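Local coordinates for methyltransferase domain-containing protein (Deinococcus radiodurans, PDB 3M33) that is of unknown function but probably acts as a methyltransferase, at residues R51-G56 with A74-S79; A55-G60 with E81-A86; G102-G107 with I125-E130; L108-G113 with P129-P134; V116-P121 with L139-R144. All blocks are in the same frame, centred on the assembly; numbering follows the deposited sequence.

Contact 1: residues R51-G56 with A74-S79; sequences RVLEAG and AAYDFS. With SO4 (sulfate ion), chain J.
The ring of Y76 lies flat against the end of strand 51-55: A55 CA sits over one face, 4.0 Å from the ring centroid and displaced toward the rim, a CH-pi contact, and G56 N lies over the same face. L53 CD1 comes up at the ring's edge, 4.1 Å from Y76 CD2, while W98 meets the ring edge-to-face. Y76 CG stands between its own N and carbonyl carbon (chi1 68°), and the far end of the ring comes nearer strand 51-55. An alanine at Y76 would probably leave the A55 and L53 side chains facing a gap and W98 without its ring partner. Beside the ring the two parallel strands are laced by A74 N to V52 O (2.7 Å), E54 N to A74 O (2.8 Å) and Y76 N to E54 O (3.1 Å). Small A74 lets L53 CD1 settle at 4.0 Å from its CB. On the face bearing E54 and A75, E54 OE1 bonds W73 NE1. D77 OD2 takes hydrogen bonds from Y21 OH and G58 N, the latter tying D77 to the turn after strand 51-55, while D77 OD1 accepts F78 N. These three donors would probably offset part of the carboxylate's charge.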
# COMPACT_ATOMS: atom_id res chain seq x y z
N ARG A 51 7.41 -17.43 -2.54
CA ARG A 51 6.18 -17.46 -1.77
C ARG A 51 5.91 -16.07 -1.18
O ARG A 51 6.69 -15.56 -0.38
CB ARG A 51 6.27 -18.46 -0.61
CG ARG A 51 7.07 -19.72 -0.92
CD ARG A 51 6.24 -20.78 -1.57
NE ARG A 51 5.37 -21.48 -0.62
CZ ARG A 51 4.55 -22.48 -0.97
NH1 ARG A 51 4.50 -22.89 -2.23
NH2 ARG A 51 3.79 -23.07 -0.06
N VAL A 52 4.79 -15.48 -1.58
CA VAL A 52 4.49 -14.11 -1.21
C VAL A 52 3.35 -14.03 -0.20
O VAL A 52 2.38 -14.77 -0.28
CB VAL A 52 4.12 -13.28 -2.44
CG1 VAL A 52 3.91 -11.81 -2.05
CG2 VAL A 52 5.21 -13.40 -3.50
N LEU A 53 3.51 -13.14 0.78
CA LEU A 53 2.42 -12.73 1.64
C LEU A 53 2.18 -11.23 1.46
O LEU A 53 3.09 -10.42 1.65
CB LEU A 53 2.74 -13.02 3.10
CG LEU A 53 1.63 -12.56 4.06
CD1 LEU A 53 0.40 -13.45 3.91
CD2 LEU A 53 2.14 -12.61 5.48
N GLU A 54 0.95 -10.87 1.08
CA GLU A 54 0.59 -9.47 0.91
C GLU A 54 -0.35 -9.03 2.02
O GLU A 54 -1.44 -9.58 2.17
CB GLU A 54 -0.08 -9.23 -0.44
CG GLU A 54 -0.34 -7.76 -0.71
CD GLU A 54 -1.39 -7.50 -1.79
OE1 GLU A 54 -1.89 -8.45 -2.42
OE2 GLU A 54 -1.72 -6.31 -1.98
N ALA A 55 0.07 -8.04 2.79
CA ALA A 55 -0.77 -7.47 3.83
C ALA A 55 -1.68 -6.37 3.27
O ALA A 55 -1.21 -5.45 2.59
CB ALA A 55 0.09 -6.91 4.98
N GLY A 56 -2.97 -6.48 3.55
CA GLY A 56 -3.94 -5.48 3.13
C GLY A 56 -4.21 -5.49 1.64
O GLY A 56 -4.01 -4.47 0.98
N ALA A 74 -0.11 -15.37 -1.23
CA ALA A 74 -1.09 -15.36 -0.15
C ALA A 74 -1.38 -13.90 0.19
O ALA A 74 -0.48 -13.06 0.12
CB ALA A 74 -0.57 -16.12 1.07
N ALA A 75 -2.62 -13.58 0.54
CA ALA A 75 -3.00 -12.18 0.74
C ALA A 75 -4.11 -12.09 1.79
O ALA A 75 -4.94 -13.00 1.90
CB ALA A 75 -3.48 -11.59 -0.56
N TYR A 76 -4.13 -11.01 2.57
CA TYR A 76 -5.24 -10.84 3.51
C TYR A 76 -5.74 -9.42 3.66
O TYR A 76 -4.99 -8.46 3.50
CB TYR A 76 -4.89 -11.39 4.90
CG TYR A 76 -3.81 -10.61 5.63
CD1 TYR A 76 -4.13 -9.50 6.39
CD2 TYR A 76 -2.48 -10.99 5.55
CE1 TYR A 76 -3.15 -8.79 7.08
CE2 TYR A 76 -1.49 -10.30 6.22
CZ TYR A 76 -1.83 -9.21 6.98
OH TYR A 76 -0.84 -8.52 7.64
N ASP A 77 -7.03 -9.31 3.99
CA ASP A 77 -7.60 -8.06 4.43
C ASP A 77 -8.79 -8.31 5.34
O ASP A 77 -9.18 -9.47 5.57
CB ASP A 77 -8.01 -7.17 3.25
CG ASP A 77 -7.76 -5.69 3.54
OD1 ASP A 77 -7.83 -5.31 4.73
OD2 ASP A 77 -7.47 -4.93 2.59
N PHE A 78 -9.37 -7.24 5.87
CA PHE A 78 -10.43 -7.36 6.88
C PHE A 78 -11.84 -7.56 6.30
O PHE A 78 -12.57 -8.43 6.75
CB PHE A 78 -10.44 -6.14 7.81
CG PHE A 78 -11.55 -6.17 8.82
CD1 PHE A 78 -11.41 -6.91 9.99
CD2 PHE A 78 -12.73 -5.48 8.61
CE1 PHE A 78 -12.44 -6.95 10.94
CE2 PHE A 78 -13.76 -5.51 9.55
CZ PHE A 78 -13.61 -6.25 10.71
N SER A 79 -12.21 -6.75 5.31
CA SER A 79 -13.57 -6.75 4.77
C SER A 79 -13.93 -8.01 3.98
O SER A 79 -13.32 -8.29 2.95
CB SER A 79 -13.80 -5.52 3.90
OG SER A 79 -15.06 -5.60 3.25
S SO4 J . 10.62 -18.35 -0.96
O1 SO4 J . 11.53 -17.50 -1.76
O2 SO4 J . 10.65 -19.72 -1.46
O3 SO4 J . 11.05 -18.34 0.44
O4 SO4 J . 9.28 -17.83 -1.09

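Contact 2: residues A55-G60 with E81-A86; sequences AGCGHG and ELLKLA
The glycine-rich turn that follows strand 51-55 packs on helix 80-89, with the branches of L82 spread over it. L82 CD2 touches G58 CA at 3.7 Å, and its other methyl, CD1, reaches H59 CB at 3.8 Å. L82 CG is anti to the backbone N (chi1 -165°), which turns the branch point toward the peptide of G58. The positive phi of G58, 54°, is one that glycine adopts easily. C57 to G60 form a type II' beta turn closed by G60 N to C57 O at 3.0 Å. The spacing of G58, G60 and A63 resembles the GxGxxA pattern of Rossmann-type folds, in which the loop after the first strand commonly borders the cofactor pocket; here that reading is unconfirmed. A86 meets the turn with its methyl and its CA: A86 CB lies 3.5 Å from G58 O, while A86 CA makes a CA-H...O contact to H59 O at 3.4 Å. A CB on G60 would be tight against A86 CA, so two small residues suit this close approach. H59 O is also bonded by N89 ND2, further along the helix. Nearer the strand end, C57 SG meets L83 CD2 at 3.9 Å, a sulfur well suited to buried apolar company. L18 of helix 9-18 closes over H59, L82 and L85.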
# COMPACT_ATOMS: atom_id res chain seq x y z
N ALA A 55 0.07 -8.04 2.79
CA ALA A 55 -0.77 -7.47 3.83
C ALA A 55 -1.68 -6.37 3.27
O ALA A 55 -1.21 -5.45 2.59
CB ALA A 55 0.09 -6.91 4.98
N GLY A 56 -2.97 -6.48 3.55
CA GLY A 56 -3.94 -5.48 3.13
C GLY A 56 -4.21 -5.49 1.64
O GLY A 56 -4.01 -4.47 0.98
N CYS A 57 -4.69 -6.63 1.11
CA CYS A 57 -4.78 -6.79 -0.35
C CYS A 57 -5.96 -6.05 -0.97
O CYS A 57 -6.05 -5.95 -2.20
CB CYS A 57 -4.86 -8.27 -0.72
SG CYS A 57 -6.36 -9.01 -0.04
N GLY A 58 -6.89 -5.55 -0.15
CA GLY A 58 -8.05 -4.89 -0.73
C GLY A 58 -8.77 -5.81 -1.72
O GLY A 58 -9.02 -6.98 -1.42
N HIS A 59 -9.09 -5.29 -2.90
CA HIS A 59 -9.84 -6.08 -3.89
C HIS A 59 -8.90 -6.85 -4.85
O HIS A 59 -9.30 -7.25 -5.94
CB HIS A 59 -10.82 -5.19 -4.68
CG HIS A 59 -10.14 -4.11 -5.47
ND1 HIS A 59 -9.62 -2.98 -4.88
CD2 HIS A 59 -9.87 -4.00 -6.79
CE1 HIS A 59 -9.06 -2.21 -5.80
NE2 HIS A 59 -9.20 -2.81 -6.97
N GLY A 60 -7.66 -7.03 -4.43
CA GLY A 60 -6.69 -7.83 -5.17
C GLY A 60 -5.96 -7.22 -6.37
O GLY A 60 -5.51 -7.95 -7.26
N GLU A 81 -16.61 -8.81 2.16
CA GLU A 81 -17.16 -8.61 0.83
C GLU A 81 -16.04 -8.21 -0.14
O GLU A 81 -15.93 -8.75 -1.24
CB GLU A 81 -18.31 -7.58 0.85
CG GLU A 81 -19.53 -7.98 1.71
CD GLU A 81 -20.24 -9.25 1.20
OE1 GLU A 81 -20.67 -9.28 0.03
OE2 GLU A 81 -20.39 -10.21 1.99
N LEU A 82 -15.20 -7.29 0.30
CA LEU A 82 -14.04 -6.88 -0.47
C LEU A 82 -13.19 -8.10 -0.86
O LEU A 82 -12.75 -8.22 -2.00
CB LEU A 82 -13.23 -5.88 0.34
CG LEU A 82 -12.19 -5.10 -0.42
CD1 LEU A 82 -12.84 -4.31 -1.57
CD2 LEU A 82 -11.44 -4.18 0.54
N LEU A 83 -13.00 -9.02 0.07
CA LEU A 83 -12.26 -10.24 -0.24
C LEU A 83 -12.92 -11.09 -1.33
O LEU A 83 -12.23 -11.76 -2.10
CB LEU A 83 -12.01 -11.07 1.01
CG LEU A 83 -11.13 -10.39 2.05
CD1 LEU A 83 -10.93 -11.31 3.25
CD2 LEU A 83 -9.79 -10.00 1.44
N LYS A 84 -14.25 -11.05 -1.43
CA LYS A 84 -14.93 -11.73 -2.54
C LYS A 84 -14.45 -11.22 -3.90
O LYS A 84 -14.18 -12.02 -4.80
CB LYS A 84 -16.45 -11.57 -2.43
CG LYS A 84 -17.07 -12.35 -1.29
CD LYS A 84 -18.59 -12.23 -1.28
CE LYS A 84 -19.18 -12.91 -0.06
NZ LYS A 84 -20.63 -12.62 0.09
N LEU A 85 -14.34 -9.90 -4.05
CA LEU A 85 -13.77 -9.31 -5.25
C LEU A 85 -12.32 -9.73 -5.45
O LEU A 85 -11.89 -10.01 -6.57
CB LEU A 85 -13.83 -7.78 -5.19
CG LEU A 85 -15.25 -7.28 -4.99
CD1 LEU A 85 -15.28 -5.76 -4.89
CD2 LEU A 85 -16.10 -7.78 -6.15
N ALA A 86 -11.57 -9.78 -4.36
CA ALA A 86 -10.17 -10.16 -4.50
C ALA A 86 -10.04 -11.59 -5.02
O ALA A 86 -9.22 -11.86 -5.90
CB ALA A 86 -9.39 -9.96 -3.18

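Contact 3: residues G102-G107 with I125-E130; sequences GELPAG and ILRLPE
R127 reaches across to the loop 102-107 and overlaps L104, the two side chains running antiparallel, with L104 CD2 over one face of the guanidinium, 3.7 Å from R127 NH2. At the rim, R127 grips the G102 carbonyl end-on, both nitrogens to the one oxygen: R127 NH1 to G102 O is 2.9 Å and R127 NH2 to G102 O is 3.0 Å. Along its side edge the same group makes a side-on, two-nitrogen salt bridge with E130: R127 NE meets E130 OE1 at 2.8 Å from above the carboxylate plane, and R127 NH2 meets E130 OE2 at 3.0 Å on the syn side. The arginine chain is bent at chi2 (-60°) and chi3 (-65°), which fits a group that reaches both E130 of helix 128-131 and the loop. W98 packs against L104 and R127. An alanine at R127 would probably leave the G102 carbonyl and the E130 carboxylate without these donors and the L104 methyl without its flat partner. Arginine suits the place because one rigid cation supplies four N-H bonds in its own plane while a leucine lies on its face; the paired charge of E130 would be expected to steady it at this exposed site.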
# COMPACT_ATOMS: atom_id res chain seq x y z
N GLY A 102 -3.57 -11.08 16.79
CA GLY A 102 -3.75 -12.39 17.39
C GLY A 102 -3.06 -13.46 16.58
O GLY A 102 -2.08 -13.19 15.89
N GLU A 103 -3.57 -14.69 16.64
CA GLU A 103 -2.92 -15.79 15.93
C GLU A 103 -3.08 -15.67 14.41
O GLU A 103 -4.03 -15.07 13.92
CB GLU A 103 -3.44 -17.13 16.43
CG GLU A 103 -2.85 -17.52 17.79
CD GLU A 103 -3.53 -18.73 18.41
OE1 GLU A 103 -4.26 -19.45 17.69
OE2 GLU A 103 -3.33 -18.96 19.62
N LEU A 104 -2.13 -16.25 13.68
CA LEU A 104 -2.19 -16.25 12.23
C LEU A 104 -3.39 -17.06 11.77
O LEU A 104 -3.74 -18.06 12.39
CB LEU A 104 -0.91 -16.85 11.65
CG LEU A 104 0.41 -16.31 12.19
CD1 LEU A 104 1.56 -17.17 11.67
CD2 LEU A 104 0.58 -14.86 11.80
N PRO A 105 -4.02 -16.63 10.68
CA PRO A 105 -5.10 -17.40 10.08
C PRO A 105 -4.65 -18.82 9.86
O PRO A 105 -3.51 -19.05 9.44
CB PRO A 105 -5.30 -16.72 8.73
CG PRO A 105 -4.86 -15.33 8.95
CD PRO A 105 -3.72 -15.41 9.92
N ALA A 106 -5.54 -19.77 10.13
CA ALA A 106 -5.23 -21.16 9.90
C ALA A 106 -5.02 -21.35 8.41
O ALA A 106 -5.78 -20.83 7.59
CB ALA A 106 -6.36 -22.05 10.40
N GLY A 107 -3.96 -22.07 8.05
CA GLY A 107 -3.70 -22.34 6.65
C GLY A 107 -2.92 -21.27 5.92
O GLY A 107 -2.71 -21.38 4.71
N ILE A 125 5.07 -6.03 10.36
CA ILE A 125 6.52 -6.04 10.55
C ILE A 125 6.87 -6.79 11.83
O ILE A 125 7.82 -7.56 11.88
CB ILE A 125 7.10 -4.60 10.59
CG1 ILE A 125 7.02 -3.96 9.20
CG2 ILE A 125 8.56 -4.61 11.07
CD1 ILE A 125 7.33 -2.47 9.19
N LEU A 126 6.06 -6.59 12.86
CA LEU A 126 6.34 -7.20 14.15
C LEU A 126 6.05 -8.70 14.15
O LEU A 126 6.48 -9.41 15.05
CB LEU A 126 5.56 -6.47 15.25
CG LEU A 126 5.99 -5.01 15.41
CD1 LEU A 126 5.10 -4.26 16.41
CD2 LEU A 126 7.45 -4.96 15.84
N ARG A 127 5.37 -9.19 13.12
CA ARG A 127 5.16 -10.64 12.98
C ARG A 127 6.17 -11.30 12.03
O ARG A 127 6.09 -12.51 11.77
CB ARG A 127 3.73 -10.93 12.50
CG ARG A 127 2.65 -10.14 13.21
CD ARG A 127 2.66 -10.45 14.71
NE ARG A 127 2.31 -11.84 14.97
CZ ARG A 127 1.06 -12.29 15.08
NH1 ARG A 127 0.05 -11.43 14.97
NH2 ARG A 127 0.82 -13.57 15.31
N LEU A 128 7.13 -10.53 11.52
CA LEU A 128 8.11 -11.08 10.57
C LEU A 128 8.86 -12.33 11.08
O LEU A 128 9.08 -13.28 10.32
CB LEU A 128 9.08 -10.00 10.06
CG LEU A 128 8.47 -9.03 9.04
CD1 LEU A 128 9.42 -7.89 8.69
CD2 LEU A 128 8.06 -9.78 7.80
N PRO A 129 9.24 -12.34 12.37
CA PRO A 129 9.87 -13.55 12.90
C PRO A 129 8.99 -14.79 12.73
O PRO A 129 9.51 -15.89 12.58
CB PRO A 129 10.06 -13.23 14.39
CG PRO A 129 10.17 -11.73 14.44
CD PRO A 129 9.19 -11.25 13.36
N GLU A 130 7.67 -14.63 12.74
CA GLU A 130 6.78 -15.79 12.55
C GLU A 130 6.46 -16.07 11.08
O GLU A 130 6.00 -17.17 10.74
CB GLU A 130 5.47 -15.61 13.32
CG GLU A 130 5.67 -15.19 14.77
CD GLU A 130 4.43 -14.52 15.34
OE1 GLU A 130 4.56 -13.36 15.81
OE2 GLU A 130 3.35 -15.15 15.33

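Contact 4: residues L108-G113 with P129-P134; sequences LGAPFG and PELAAP
L108 and L131 cross at about a right angle, meeting through their CD2 methyls at 3.8 Å. L108 CG stands anti to its backbone N (chi1 -169°), whereas L131 CG is anti to its carbonyl carbon (chi1 -66°), and the two leucine ends converge from opposite segments. F112 presents its ring edge to the L131 carbonyl: F112 CD2 is 3.5 Å from L131 O, which lies near the ring plane, and G109 O lies over one face, offset toward the rim. The same L131 O accepts F112 N at 2.8 Å, nearly along the C=O axis, and a CA-H...O contact from P111 CA. One step further on, A133 N bonds F112 O at 2.9 Å, with the donor tilted from the carbonyl plane. Together these two bonds make a short parallel bridge of F112 with A132, whose side chains diverge. P111, preceded by a cis peptide, lays CB 3.9 Å from A133 CB; a proline has no N-H to give, and here its CB does the packing. The methyl of A110 rests 3.8 Å from E130 O. L53 of strand 51-55 packs against L108, F112 and L131, while R72 and A74 of strand 72-77 border F112, placing the helix end 128-131 against the start of strand 112-118.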
# COMPACT_ATOMS: atom_id res chain seq x y z
N LEU A 108 -2.47 -20.24 6.64
CA LEU A 108 -1.79 -19.11 6.00
C LEU A 108 -0.64 -19.60 5.12
O LEU A 108 -0.50 -19.18 3.98
CB LEU A 108 -1.27 -18.09 7.02
CG LEU A 108 -0.79 -16.78 6.37
CD1 LEU A 108 -1.96 -16.10 5.70
CD2 LEU A 108 -0.12 -15.83 7.36
N GLY A 109 0.17 -20.50 5.65
CA GLY A 109 1.21 -21.13 4.85
C GLY A 109 2.61 -20.53 4.95
O GLY A 109 3.42 -20.72 4.05
N ALA A 110 2.89 -19.81 6.04
CA ALA A 110 4.27 -19.40 6.34
C ALA A 110 5.16 -20.64 6.24
O ALA A 110 4.69 -21.76 6.47
CB ALA A 110 4.35 -18.78 7.74
N PRO A 111 6.46 -20.45 5.94
CA PRO A 111 7.17 -19.18 5.84
C PRO A 111 7.11 -18.60 4.43
O PRO A 111 6.82 -19.32 3.48
CB PRO A 111 8.62 -19.56 6.18
CG PRO A 111 8.72 -21.05 5.92
CD PRO A 111 7.34 -21.57 5.57
N PHE A 112 7.38 -17.30 4.31
CA PHE A 112 7.32 -16.62 3.03
C PHE A 112 8.68 -16.01 2.66
O PHE A 112 9.44 -15.61 3.55
CB PHE A 112 6.26 -15.51 3.08
CG PHE A 112 4.87 -16.02 3.32
CD1 PHE A 112 4.10 -16.50 2.26
CD2 PHE A 112 4.32 -16.01 4.60
CE1 PHE A 112 2.81 -16.98 2.47
CE2 PHE A 112 3.02 -16.47 4.82
CZ PHE A 112 2.27 -16.97 3.76
N GLY A 113 8.98 -15.93 1.37
CA GLY A 113 10.20 -15.29 0.92
C GLY A 113 10.02 -13.79 0.70
O GLY A 113 10.98 -13.03 0.64
N PRO A 129 9.24 -12.34 12.37
CA PRO A 129 9.87 -13.55 12.90
C PRO A 129 8.99 -14.79 12.73
O PRO A 129 9.51 -15.89 12.58
CB PRO A 129 10.06 -13.23 14.39
CG PRO A 129 10.17 -11.73 14.44
CD PRO A 129 9.19 -11.25 13.36
N GLU A 130 7.67 -14.63 12.74
CA GLU A 130 6.78 -15.79 12.55
C GLU A 130 6.46 -16.07 11.08
O GLU A 130 6.00 -17.17 10.74
CB GLU A 130 5.47 -15.61 13.32
CG GLU A 130 5.67 -15.19 14.77
CD GLU A 130 4.43 -14.52 15.34
OE1 GLU A 130 4.56 -13.36 15.81
OE2 GLU A 130 3.35 -15.15 15.33
N LEU A 131 6.69 -15.09 10.21
CA LEU A 131 6.20 -15.17 8.83
C LEU A 131 7.29 -15.43 7.80
O LEU A 131 7.03 -16.02 6.75
CB LEU A 131 5.45 -13.89 8.46
CG LEU A 131 4.15 -13.62 9.21
CD1 LEU A 131 3.63 -12.27 8.84
CD2 LEU A 131 3.14 -14.70 8.88
N ALA A 132 8.51 -14.97 8.09
CA ALA A 132 9.57 -14.95 7.09
C ALA A 132 10.48 -16.17 7.07
O ALA A 132 10.97 -16.62 8.10
CB ALA A 132 10.42 -13.68 7.25
N ALA A 133 10.71 -16.70 5.87
CA ALA A 133 11.78 -17.67 5.65
C ALA A 133 13.09 -16.92 5.83
O ALA A 133 13.10 -15.69 5.80
CB ALA A 133 11.69 -18.24 4.26
N PRO A 134 14.20 -17.65 6.01
CA PRO A 134 15.51 -16.98 6.07
C PRO A 134 15.81 -16.33 4.72
O PRO A 134 15.51 -16.92 3.67
CB PRO A 134 16.49 -18.13 6.32
CG PRO A 134 15.65 -19.29 6.78
CD PRO A 134 14.33 -19.12 6.09

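Contact 5: residues V116-P121 with L139-R144; sequences VSRRGP and LYVGPR. With SO4 (sulfate ion), chain F.
S117 and R119 bond strand 136-142 through their backbones: S117 N to L139 O at 2.9 Å, V141 N to S117 O at 3.2 Å and R119 N to V141 O at 2.7 Å join two parallel strands, their axes 13° apart. R119, at positive phi, closes this ladder as the chain leaves the strand. Apolar packing follows the alternation of the strands. V116 and L139 lie side by side and point the same way, as do R118 and V141, with R118 CG 3.8 Å from V141 CG1; F38 of helix 36-45 covers R118, L139 and V141. Branched V116 and V141 suit extended backbone in a buried sheet. In the middle of the mixed sheet, strand 112-118 lies between strands 51-55 and 136-142, consistent with the Rossmann-like fold of a probable methyltransferase domain. On the face bearing S117 and Y140, polar atoms meet the edge of the Y140 ring: S117 OG and G120 O lie in its plane, beside a ring whose CG is anti to the backbone N (chi1 171°). A water donates to G120 O and also bonds Y140 OH, tying the hydroxyl to the loop. G142 has no CB, which would have clashed with Y140 OH. R119 NE (2.6 Å) and R119 NH2 (2.5 Å) both hold O1 of a sulfate, probably from the crystallisation liquor, at the guanidinium edge. P143 CB lies 3.3 Å from that sulfate O1 and 3.8 Å from R119 NE. R119 NH1 forms a salt bridge with E35, and R118 forms salt bridges with D62, E35 and D39.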
# COMPACT_ATOMS: atom_id res chain seq x y z
N VAL A 116 4.86 -8.22 1.46
CA VAL A 116 4.73 -6.97 0.76
C VAL A 116 3.51 -6.18 1.24
O VAL A 116 2.49 -6.77 1.63
CB VAL A 116 4.68 -7.20 -0.76
CG1 VAL A 116 3.45 -7.98 -1.12
CG2 VAL A 116 4.68 -5.88 -1.49
N SER A 117 3.61 -4.86 1.24
CA SER A 117 2.47 -4.03 1.63
C SER A 117 2.49 -2.71 0.89
O SER A 117 3.40 -1.89 1.09
CB SER A 117 2.50 -3.77 3.13
OG SER A 117 1.48 -2.87 3.51
N ARG A 118 1.48 -2.48 0.05
CA ARG A 118 1.37 -1.21 -0.64
C ARG A 118 0.45 -0.31 0.16
O ARG A 118 -0.77 -0.42 0.08
CB ARG A 118 0.84 -1.39 -2.07
CG ARG A 118 0.76 -0.06 -2.86
CD ARG A 118 -0.07 -0.16 -4.16
NE ARG A 118 0.45 -1.13 -5.12
CZ ARG A 118 1.36 -0.87 -6.06
NH1 ARG A 118 1.89 0.35 -6.19
NH2 ARG A 118 1.74 -1.84 -6.88
N ARG A 119 1.03 0.57 0.98
CA ARG A 119 0.24 1.50 1.80
C ARG A 119 -0.70 0.76 2.75
O ARG A 119 -1.76 1.27 3.13
CB ARG A 119 -0.52 2.47 0.89
CG ARG A 119 0.44 3.29 -0.01
CD ARG A 119 -0.25 3.88 -1.26
NE ARG A 119 -1.25 4.88 -0.95
CZ ARG A 119 -1.69 5.82 -1.79
NH1 ARG A 119 -1.20 5.92 -3.03
NH2 ARG A 119 -2.62 6.69 -1.37
N GLY A 120 -0.30 -0.44 3.13
CA GLY A 120 -1.12 -1.31 3.95
C GLY A 120 -0.64 -1.29 5.39
O GLY A 120 0.04 -0.36 5.80
N PRO A 121 -1.00 -2.34 6.15
CA PRO A 121 -0.60 -2.47 7.56
C PRO A 121 0.91 -2.45 7.73
O PRO A 121 1.63 -2.94 6.86
CB PRO A 121 -1.15 -3.86 7.95
CG PRO A 121 -2.31 -4.08 7.03
CD PRO A 121 -1.87 -3.44 5.71
N LEU A 139 8.82 -5.67 1.73
CA LEU A 139 8.75 -4.55 0.82
C LEU A 139 7.52 -3.69 1.13
O LEU A 139 6.39 -4.20 1.19
CB LEU A 139 8.72 -5.04 -0.63
CG LEU A 139 8.49 -3.98 -1.71
CD1 LEU A 139 9.65 -2.99 -1.71
CD2 LEU A 139 8.31 -4.61 -3.07
N TYR A 140 7.72 -2.38 1.29
CA TYR A 140 6.64 -1.47 1.68
C TYR A 140 6.72 -0.13 0.95
O TYR A 140 7.80 0.39 0.69
CB TYR A 140 6.71 -1.23 3.19
CG TYR A 140 5.80 -0.13 3.72
CD1 TYR A 140 4.47 -0.40 4.04
CD2 TYR A 140 6.27 1.16 3.94
CE1 TYR A 140 3.62 0.60 4.54
CE2 TYR A 140 5.44 2.16 4.45
CZ TYR A 140 4.11 1.87 4.74
OH TYR A 140 3.26 2.84 5.23
N VAL A 141 5.56 0.44 0.63
CA VAL A 141 5.52 1.85 0.24
C VAL A 141 4.42 2.55 1.04
O VAL A 141 3.30 2.06 1.15
CB VAL A 141 5.35 2.09 -1.29
CG1 VAL A 141 4.02 1.55 -1.79
CG2 VAL A 141 5.46 3.60 -1.59
N GLY A 142 4.76 3.69 1.64
CA GLY A 142 3.83 4.39 2.52
C GLY A 142 3.33 5.63 1.82
O GLY A 142 3.99 6.12 0.92
N PRO A 143 2.18 6.16 2.25
CA PRO A 143 1.54 7.25 1.50
C PRO A 143 2.04 8.64 1.89
O PRO A 143 1.38 9.63 1.58
CB PRO A 143 0.06 7.09 1.87
CG PRO A 143 0.11 6.57 3.29
CD PRO A 143 1.39 5.77 3.43
N ARG A 144 3.20 8.72 2.54
CA ARG A 144 3.76 10.01 2.95
C ARG A 144 5.25 9.93 2.76
O ARG A 144 5.79 8.84 2.59
CB ARG A 144 3.50 10.28 4.44
CG ARG A 144 2.11 10.74 4.77
CD ARG A 144 1.83 10.58 6.27
NE ARG A 144 0.69 9.69 6.49
CZ ARG A 144 0.77 8.49 7.07
NH1 ARG A 144 1.93 8.03 7.51
NH2 ARG A 144 -0.33 7.76 7.21
S SO4 F . -3.57 5.53 2.14
O1 SO4 F . -2.79 5.70 0.93
O2 SO4 F . -5.00 5.58 1.79
O3 SO4 F . -3.24 4.24 2.75
O4 SO4 F . -3.27 6.59 3.09
O HOH W 1 0.81 2.29 5.22

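Overall arrangement
Contacts 1, 4 and 5 all reach one sheet: strand 51-55 of contact 1 lies beside strand 112-118, which contact 4 meets at its start and contact 5 at its end. The bonds R51 O to G113 N (2.9 Å) and L53 O to V116 N (2.8 Å) tie contact 1 to contacts 4 and 5 respectively. Contact 2 shares A55 and G56 with contact 1, and D77 OD2 to G58 N at 2.9 Å fastens the glycine turn to strand 72-77, near the presumed, unconfirmed cofactor side. Contact 3 touches contact 4 through L104 CD2 and L131 CD2, 3.9 Å apart, and its centre lies about 19 Å from that of contact 2.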